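Local coordinates for protein thioredoxin (H-type,TRX-H) (Edwardsiella tarda, PDB 5ZF2) that inhibits ASK1-MAPK signalling cascades to promote pathogenesis during infection and has a thioredoxin-like fold, at residues Val24-Cys29 and Ser71-Leu76. Numbering follows the deposited sequence.
Sequences VYADWC and SQQSTL
Gln73 carries CG between its backbone N and carbonyl carbon (chi1 56°), while Cys29 sets SG anti to its own N (chi1 173°), and these two torsions bring Gln73 CG and Cys29 SG to 4.0 Å. Beyond CG the glutamine runs extended, which carries its amide to Cys29 and Ala26. Gln73 OE1 lies 3.3 Å from Cys29 CB. Cys29 SG is 3.4 Å from the same OE1 of Gln73. On the other branch, NE2 of Gln73 touches CB of Ala26 at 3.3 Å, and further back CB of Gln73 lies 4.0 Å from the same methyl. These are van der Waals contacts; the thiol of Cys29 instead caps a backbone N at the start of helix 30-43.

Next to this pairing, the end of strand 20-25 meets the start of antiparallel strand 75-80. Val24 N donates to Thr75 O over 2.9 Å in a nearly straight bond (166°), and Ser74 N returns to Val24 O, also at 2.9 Å but more bent. Ser74, with positive phi, and Thr75 both face Val24, forming a G1 beta bulge. Alongside, OG1 of Thr75 holds the carbonyl O of Gln72 at 2.7 Å, tying the turn back onto the strand. Val24 and Thr75 share a sheet face, where both side chains also touch Val70.

The segments bring together the loop leading into a thioredoxin-type CxxC pattern, Cys29 and Cys32, and the loop before strand 75-80, consistent with the usual redox site of the fold. Ser74 occupies the position where thioredoxins usually have the cis-proline, but the Gln73-Ser74 peptide is trans here. Gln73 also touches Cys32. Two backbone bonds at Val24 tie the strand ends together, while Gln73 makes the side-chain contact with the CxxC loop, its amide oxygen a polar neighbour, at van der Waals range, for the first cysteine of the pattern.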
ATOM      1  N   VAL A  24       4.604  -0.764  -1.580  1.00 14.32           N
ATOM      2  CA  VAL A  24       5.934  -1.314  -1.832  1.00 17.12           C
ATOM      3  C   VAL A  24       6.965  -0.199  -1.753  1.00 23.27           C
ATOM      4  O   VAL A  24       7.001   0.694  -2.611  1.00 24.13           O
ATOM      5  CB  VAL A  24       6.004  -2.007  -3.194  1.00 18.72           C
ATOM      6  CG1 VAL A  24       7.426  -2.534  -3.424  1.00 18.49           C
ATOM      7  CG2 VAL A  24       4.974  -3.135  -3.268  1.00 17.75           C
ATOM      8  N   TYR A  25       7.865  -0.305  -0.790  1.00 16.97           N
ATOM      9  CA  TYR A  25       8.806   0.762  -0.517  1.00 18.37           C
ATOM     10  C   TYR A  25      10.220   0.224  -0.627  1.00 20.65           C
ATOM     11  O   TYR A  25      10.452  -0.988  -0.715  1.00 27.15           O
ATOM     12  CB  TYR A  25       8.552   1.362   0.884  1.00 20.85           C
ATOM     13  CG  TYR A  25       9.025   0.469   2.023  1.00 27.05           C
ATOM     14  CD1 TYR A  25       8.244  -0.584   2.499  1.00 18.43           C
ATOM     15  CD2 TYR A  25      10.270   0.672   2.609  1.00 27.36           C
ATOM     16  CE1 TYR A  25       8.710  -1.416   3.528  1.00 18.85           C
ATOM     17  CE2 TYR A  25      10.729  -0.148   3.625  1.00 28.32           C
ATOM     18  CZ  TYR A  25       9.943  -1.181   4.083  1.00 20.52           C
ATOM     19  OH  TYR A  25      10.432  -1.976   5.109  1.00 24.10           O
ATOM     20  N   ALA A  26      11.179   1.155  -0.617  1.00 24.10           N
ATOM     21  CA  ALA A  26      12.591   0.820  -0.519  1.00 28.89           C
ATOM     22  C   ALA A  26      13.246   1.827   0.413  1.00 28.62           C
ATOM     23  O   ALA A  26      12.905   3.013   0.390  1.00 29.35           O
ATOM     24  CB  ALA A  26      13.270   0.832  -1.892  1.00 33.49           C
ATOM     25  N   ASP A  27      14.191   1.345   1.225  1.00 34.97           N
ATOM     26  CA  ASP A  27      14.858   2.174   2.219  1.00 45.87           C
ATOM     27  C   ASP A  27      15.740   3.262   1.622  1.00 48.63           C
ATOM     28  O   ASP A  27      16.104   4.189   2.352  1.00 54.08           O
ATOM     29  CB  ASP A  27      15.689   1.298   3.159  1.00 47.88           C
ATOM     30  CG  ASP A  27      14.849   0.677   4.265  1.00 58.28           C
ATOM     31  OD1 ASP A  27      13.793   1.248   4.613  1.00 58.68           O
ATOM     32  OD2 ASP A  27      15.246  -0.385   4.790  1.00 70.51           O
ATOM     33  N   TRP A  28      16.080   3.197   0.337  1.00 41.48           N
ATOM     34  CA  TRP A  28      16.922   4.212  -0.285  1.00 48.60           C
ATOM     35  C   TRP A  28      16.247   4.863  -1.483  1.00 54.28           C
ATOM     36  O   TRP A  28      16.889   5.157  -2.497  1.00 64.58           O
ATOM     37  CB  TRP A  28      18.266   3.618  -0.691  1.00 51.68           C
ATOM     38  CG  TRP A  28      19.182   3.547   0.461  1.00 54.47           C
ATOM     39  CD1 TRP A  28      19.426   2.464   1.254  1.00 53.95           C
ATOM     40  CD2 TRP A  28      19.963   4.621   0.989  1.00 54.87           C
ATOM     41  NE1 TRP A  28      20.322   2.796   2.239  1.00 61.01           N
ATOM     42  CE2 TRP A  28      20.671   4.115   2.098  1.00 62.60           C
ATOM     43  CE3 TRP A  28      20.134   5.964   0.631  1.00 55.76           C
ATOM     44  CZ2 TRP A  28      21.547   4.905   2.850  1.00 61.65           C
ATOM     45  CZ3 TRP A  28      21.005   6.749   1.379  1.00 60.51           C
ATOM     46  CH2 TRP A  28      21.698   6.217   2.476  1.00 58.83           C
ATOM     47  N   CYS A  29      14.948   5.119  -1.381  1.00 46.17           N
ATOM     48  CA  CYS A  29      14.192   5.699  -2.484  1.00 36.15           C
ATOM     49  C   CYS A  29      13.632   7.058  -2.080  1.00 44.11           C
ATOM     50  O   CYS A  29      12.790   7.129  -1.165  1.00 36.92           O
ATOM     51  CB  CYS A  29      13.068   4.774  -2.918  1.00 39.41           C
ATOM     52  SG  CYS A  29      11.996   5.546  -4.144  1.00 49.82           S
ATOM     53  N   SER A  71       7.303  -4.601 -10.098  1.00 20.99           N
ATOM     54  CA  SER A  71       8.660  -4.489 -10.601  1.00 23.33           C
ATOM     55  C   SER A  71       9.363  -3.213 -10.171  1.00 22.90           C
ATOM     56  O   SER A  71      10.557  -3.073 -10.448  1.00 28.12           O
ATOM     57  CB  SER A  71       8.680  -4.582 -12.140  1.00 27.09           C
ATOM     58  OG  SER A  71       7.894  -3.557 -12.738  1.00 32.77           O
ATOM     59  N   GLN A  72       8.676  -2.275  -9.519  1.00 23.21           N
ATOM     60  CA  GLN A  72       9.334  -1.047  -9.086  1.00 24.99           C
ATOM     61  C   GLN A  72       8.933  -0.708  -7.658  1.00 21.05           C
ATOM     62  O   GLN A  72       7.804  -0.969  -7.231  1.00 20.00           O
ATOM     63  CB  GLN A  72       8.991   0.156  -9.974  1.00 22.24           C
ATOM     64  CG  GLN A  72       8.866  -0.196 -11.451  1.00 41.04           C
ATOM     65  CD  GLN A  72       8.776   1.027 -12.320  1.00 43.95           C
ATOM     66  OE1 GLN A  72       9.259   2.097 -11.954  1.00 52.17           O
ATOM     67  NE2 GLN A  72       8.156   0.880 -13.485  1.00 45.70           N
ATOM     68  N   GLN A  73       9.867  -0.092  -6.942  1.00 21.54           N
ATOM     69  CA  GLN A  73       9.537   0.543  -5.680  1.00 22.30           C
ATOM     70  C   GLN A  73       8.576   1.697  -5.954  1.00 22.93           C
ATOM     71  O   GLN A  73       8.423   2.148  -7.092  1.00 31.38           O
ATOM     72  CB  GLN A  73      10.811   1.040  -5.001  1.00 26.32           C
ATOM     73  CG  GLN A  73      11.610   1.983  -5.915  1.00 45.17           C
ATOM     74  CD  GLN A  73      13.101   2.040  -5.595  1.00 49.97           C
ATOM     75  OE1 GLN A  73      13.733   3.095  -5.707  1.00 47.90           O
ATOM     76  NE2 GLN A  73      13.670   0.900  -5.207  1.00 49.52           N
ATOM     77  N   SER A  74       7.923   2.168  -4.898  1.00 27.01           N
ATOM     78  CA  SER A  74       6.902   3.215  -4.963  1.00 28.05           C
ATOM     79  C   SER A  74       5.629   2.757  -5.667  1.00 25.06           C
ATOM     80  O   SER A  74       4.841   3.598  -6.121  1.00 24.43           O
ATOM     81  CB  SER A  74       7.437   4.507  -5.607  1.00 19.72           C
ATOM     82  OG  SER A  74       7.553   4.396  -7.032  1.00 21.49           O
ATOM     83  N   THR A  75       5.387   1.444  -5.734  1.00 11.90           N
ATOM     84  CA  THR A  75       4.128   0.910  -6.252  1.00 17.09           C
ATOM     85  C   THR A  75       3.123   0.831  -5.110  1.00 18.17           C
ATOM     86  O   THR A  75       3.463   0.370  -4.008  1.00 17.58           O
ATOM     87  CB  THR A  75       4.297  -0.488  -6.868  1.00 16.13           C
ATOM     88  OG1 THR A  75       5.269  -0.459  -7.917  1.00 18.42           O
ATOM     89  CG2 THR A  75       2.970  -0.979  -7.449  1.00  9.98           C
ATOM     90  N   LEU A  76       1.897   1.299  -5.365  1.00 10.29           N
ATOM     91  CA  LEU A  76       0.776   1.184  -4.427  1.00  8.90           C
ATOM     92  C   LEU A  76      -0.318   0.384  -5.111  1.00 11.51           C
ATOM     93  O   LEU A  76      -0.635   0.638  -6.288  1.00 13.44           O
ATOM     94  CB  LEU A  76       0.211   2.558  -4.028  1.00 14.12           C
ATOM     95  CG  LEU A  76       1.175   3.585  -3.438  1.00 12.59           C
ATOM     96  CD1 LEU A  76       0.490   4.970  -3.303  1.00 11.58           C
ATOM     97  CD2 LEU A  76       1.644   3.083  -2.095  1.00 15.46           C
TER